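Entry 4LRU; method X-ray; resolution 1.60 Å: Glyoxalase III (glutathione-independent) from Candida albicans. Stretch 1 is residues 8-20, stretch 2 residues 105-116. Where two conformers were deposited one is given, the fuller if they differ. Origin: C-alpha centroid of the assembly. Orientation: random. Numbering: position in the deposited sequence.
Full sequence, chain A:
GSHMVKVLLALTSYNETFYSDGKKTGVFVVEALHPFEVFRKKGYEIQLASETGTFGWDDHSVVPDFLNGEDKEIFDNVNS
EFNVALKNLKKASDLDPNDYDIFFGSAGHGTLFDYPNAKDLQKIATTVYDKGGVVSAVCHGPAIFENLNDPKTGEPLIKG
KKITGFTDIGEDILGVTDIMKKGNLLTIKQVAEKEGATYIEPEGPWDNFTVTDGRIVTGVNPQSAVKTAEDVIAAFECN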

# COMPACT_ATOMS: atom_id res chain seq x y z
N LEU A 8 -9.66 4.93 -0.31
CA LEU A 8 -8.53 5.64 0.27
C LEU A 8 -7.27 4.96 -0.21
O LEU A 8 -6.93 3.85 0.23
CB LEU A 8 -8.62 5.65 1.79
CG LEU A 8 -7.68 6.62 2.51
CD1 LEU A 8 -6.22 6.28 2.32
CD2 LEU A 8 -7.99 8.07 2.13
N LEU A 9 -6.60 5.61 -1.15
CA LEU A 9 -5.33 5.12 -1.65
C LEU A 9 -4.21 5.83 -0.88
O LEU A 9 -3.93 7.00 -1.11
CB LEU A 9 -5.23 5.39 -3.16
CG LEU A 9 -3.95 4.92 -3.87
CD1 LEU A 9 -3.62 3.48 -3.56
CD2 LEU A 9 -4.05 5.11 -5.39
N ALA A 10 -3.64 5.11 0.09
CA ALA A 10 -2.61 5.66 0.97
C ALA A 10 -1.24 5.62 0.28
O ALA A 10 -0.90 4.65 -0.41
CB ALA A 10 -2.55 4.85 2.27
N LEU A 11 -0.49 6.71 0.45
CA LEU A 11 0.89 6.82 0.03
C LEU A 11 1.75 7.07 1.26
O LEU A 11 1.33 7.77 2.18
CB LEU A 11 1.06 8.01 -0.91
CG LEU A 11 0.72 7.78 -2.39
CD1 LEU A 11 -0.73 7.39 -2.59
CD2 LEU A 11 1.05 9.01 -3.21
N THR A 12 2.98 6.55 1.25
CA THR A 12 3.94 6.96 2.26
C THR A 12 4.32 8.44 2.14
O THR A 12 4.43 8.99 1.05
CB THR A 12 5.25 6.14 2.23
OG1 THR A 12 6.10 6.57 3.31
CG2 THR A 12 5.99 6.31 0.92
N SER A 13 4.56 9.06 3.30
CA SER A 13 5.02 10.44 3.41
C SER A 13 6.55 10.54 3.62
O SER A 13 7.10 11.64 3.60
CB SER A 13 4.32 11.12 4.59
OG SER A 13 4.75 10.58 5.85
N TYR A 14 7.22 9.40 3.76
CA TYR A 14 8.65 9.40 4.04
C TYR A 14 9.38 9.46 2.71
O TYR A 14 9.08 8.67 1.82
CB TYR A 14 9.03 8.13 4.78
CG TYR A 14 10.47 8.11 5.21
CD1 TYR A 14 10.88 8.79 6.35
CD2 TYR A 14 11.44 7.47 4.44
CE1 TYR A 14 12.21 8.79 6.74
CE2 TYR A 14 12.78 7.47 4.82
CZ TYR A 14 13.15 8.12 5.99
OH TYR A 14 14.47 8.17 6.39
N ASN A 15 10.30 10.40 2.56
CA ASN A 15 11.02 10.60 1.30
C ASN A 15 12.42 11.12 1.61
O ASN A 15 12.62 12.32 1.78
CB ASN A 15 10.20 11.58 0.44
CG ASN A 15 10.87 11.99 -0.86
OD1 ASN A 15 10.81 13.16 -1.25
ND2 ASN A 15 11.46 11.03 -1.56
N GLU A 16 13.36 10.18 1.76
CA GLU A 16 14.72 10.49 2.20
C GLU A 16 15.68 9.58 1.45
O GLU A 16 15.31 8.46 1.06
CB GLU A 16 14.89 10.21 3.69
CG GLU A 16 13.97 10.95 4.64
CD GLU A 16 14.24 12.43 4.71
OE1 GLU A 16 13.33 13.16 5.15
OE2 GLU A 16 15.34 12.87 4.31
N THR A 17 16.92 10.03 1.33
CA THR A 17 18.03 9.17 0.94
C THR A 17 18.07 7.91 1.80
O THR A 17 18.03 7.98 3.03
CB THR A 17 19.39 9.90 1.02
OG1 THR A 17 19.62 10.37 2.36
CG2 THR A 17 19.40 11.08 0.06
N PHE A 18 18.17 6.76 1.14
CA PHE A 18 17.87 5.47 1.76
C PHE A 18 18.79 4.37 1.24
O PHE A 18 19.38 3.61 2.02
CB PHE A 18 16.40 5.10 1.48
CG PHE A 18 16.00 3.75 1.99
CD1 PHE A 18 15.83 3.52 3.34
CD2 PHE A 18 15.76 2.71 1.10
CE1 PHE A 18 15.43 2.27 3.80
CE2 PHE A 18 15.36 1.48 1.55
CZ PHE A 18 15.20 1.25 2.91
N TYR A 19 18.92 4.28 -0.08
CA TYR A 19 19.70 3.21 -0.71
C TYR A 19 21.21 3.47 -0.61
O TYR A 19 21.64 4.62 -0.50
CB TYR A 19 19.31 3.08 -2.18
CG TYR A 19 17.86 2.70 -2.37
CD1 TYR A 19 17.43 1.40 -2.10
CD2 TYR A 19 16.92 3.63 -2.78
CE1 TYR A 19 16.11 1.04 -2.28
CE2 TYR A 19 15.59 3.28 -2.95
CZ TYR A 19 15.19 1.99 -2.70
OH TYR A 19 13.87 1.61 -2.86
N SER A 20 22.00 2.40 -0.70
CA SER A 20 23.45 2.51 -0.73
C SER A 20 23.99 3.42 -1.84
O SER A 20 25.06 4.01 -1.70
CB SER A 20 24.08 1.12 -0.87
OG SER A 20 23.73 0.31 0.24
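Stretch 2 105-116: GSAGHGTLFDYP

Stretch 2 starts as a strand neighbour of stretch 1 and then turns into a short helix. Gly 105 bridges Ala 10 in parallel, with CA atoms 4.9 Å apart. Ser 106 leaves the strand but stays tied to it: both its N (3.0 Å) and its OG (2.6 Å) donate to Ala 10 O. The chain passes as loop through Ala 107 and Gly 108, the latter with a positive phi, and residues 111-114 are helical.

Gly 110 lies close against Thr 12 and Tyr 14, with Thr 12 OG1 3.1 Å from Gly 110 C. Its CA-CA distance to Tyr 14 is 4.9 Å. A CB on Gly 110 would come within 2.8 Å of Tyr 14 O and 2.9 Å of Thr 12 CG2, so the bare glycine leaves room for both.

Asp 114 points toward stretch 1 and gathers its turn. Asp 114 OD1 accepts from Thr 12 OG1 at 2.7 Å. Asp 114 OD2 accepts from Ser 13 N at 2.8 Å and Ser 13 OG at 2.7 Å.

Phe 113 lies flat on Tyr 14 in an offset stack, centroids 3.7 Å apart and planes at 6°. Phe 18 meets the edge of the Phe 113 ring, CE1 to CE1 3.8 Å. It also reaches His 109, with Phe 18 CE2 3.6 Å from His 109 CB. Tyr 115 brings its ring to Ala 10, Tyr 115 CZ to Ala 10 CB 4.1 Å.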

# COMPACT_ATOMS: atom_id res chain seq x y z
N GLY A 105 -3.16 0.36 0.68
CA GLY A 105 -1.83 0.87 0.98
C GLY A 105 -0.84 0.64 -0.14
O GLY A 105 -0.35 -0.47 -0.33
N SER A 106 -0.58 1.68 -0.94
CA SER A 106 0.56 1.64 -1.84
C SER A 106 1.81 1.68 -1.00
O SER A 106 1.75 1.99 0.18
CB SER A 106 0.56 2.81 -2.83
OG SER A 106 0.91 4.07 -2.23
N ALA A 107 2.95 1.39 -1.60
CA ALA A 107 4.16 1.37 -0.80
C ALA A 107 5.38 1.91 -1.52
O ALA A 107 5.35 3.03 -2.05
CB ALA A 107 4.38 -0.00 -0.20
N GLY A 108 6.46 1.15 -1.51
CA GLY A 108 7.79 1.71 -1.49
C GLY A 108 8.32 1.62 -0.08
O GLY A 108 7.54 1.61 0.86
N HIS A 109 9.64 1.54 0.06
CA HIS A 109 10.25 1.31 1.37
C HIS A 109 9.94 2.45 2.35
O HIS A 109 10.04 2.26 3.56
CB HIS A 109 11.76 1.13 1.23
CG HIS A 109 12.17 -0.24 0.78
ND1 HIS A 109 12.20 -0.61 -0.55
CD2 HIS A 109 12.59 -1.32 1.48
CE1 HIS A 109 12.61 -1.87 -0.64
NE2 HIS A 109 12.86 -2.32 0.57
N GLY A 110 9.55 3.61 1.85
CA GLY A 110 9.20 4.72 2.75
C GLY A 110 8.15 4.30 3.77
O GLY A 110 8.16 4.76 4.92
N THR A 111 7.24 3.42 3.38
CA THR A 111 6.17 2.99 4.29
C THR A 111 6.68 2.38 5.60
O THR A 111 5.97 2.41 6.61
CB THR A 111 5.23 1.94 3.66
OG1 THR A 111 5.99 0.79 3.27
CG2 THR A 111 4.50 2.49 2.47
N LEU A 112 7.88 1.79 5.58
CA LEU A 112 8.47 1.20 6.76
C LEU A 112 8.65 2.24 7.85
O LEU A 112 8.68 1.90 9.04
CB LEU A 112 9.83 0.58 6.43
CG LEU A 112 9.75 -0.62 5.48
CD1 LEU A 112 11.12 -0.96 4.94
CD2 LEU A 112 9.12 -1.83 6.15
N PHE A 113 8.81 3.49 7.44
CA PHE A 113 9.11 4.57 8.37
C PHE A 113 7.85 5.18 8.98
O PHE A 113 7.83 5.49 10.18
CB PHE A 113 9.96 5.66 7.70
CG PHE A 113 11.35 5.21 7.35
CD1 PHE A 113 11.61 4.56 6.15
CD2 PHE A 113 12.41 5.43 8.22
CE1 PHE A 113 12.88 4.14 5.83
CE2 PHE A 113 13.70 5.03 7.90
CZ PHE A 113 13.93 4.39 6.70
N ASP A 114 6.82 5.39 8.17
CA ASP A 114 5.64 6.09 8.65
C ASP A 114 4.39 5.26 8.88
O ASP A 114 3.64 5.53 9.82
CB ASP A 114 5.34 7.33 7.82
CG ASP A 114 4.92 7.02 6.39
OD1 ASP A 114 5.29 5.95 5.85
OD2 ASP A 114 4.25 7.88 5.81
N TYR A 115 4.16 4.23 8.07
CA TYR A 115 2.90 3.50 8.18
C TYR A 115 2.64 2.91 9.59
O TYR A 115 1.52 2.96 10.05
CB TYR A 115 2.77 2.39 7.13
CG TYR A 115 2.21 2.83 5.77
CD1 TYR A 115 2.12 4.18 5.40
CD2 TYR A 115 1.83 1.88 4.84
CE1 TYR A 115 1.63 4.54 4.15
CE2 TYR A 115 1.34 2.23 3.60
CZ TYR A 115 1.26 3.56 3.24
OH TYR A 115 0.78 3.93 1.98
N PRO A 116 3.67 2.36 10.26
CA PRO A 116 3.38 1.79 11.58
C PRO A 116 2.89 2.76 12.64
O PRO A 116 2.33 2.32 13.66
CB PRO A 116 4.71 1.16 11.99
CG PRO A 116 5.41 0.86 10.69
CD PRO A 116 5.02 2.00 9.79
O HOH W 1 1.63 8.30 4.84
O HOH W 2 3.36 4.75 -0.99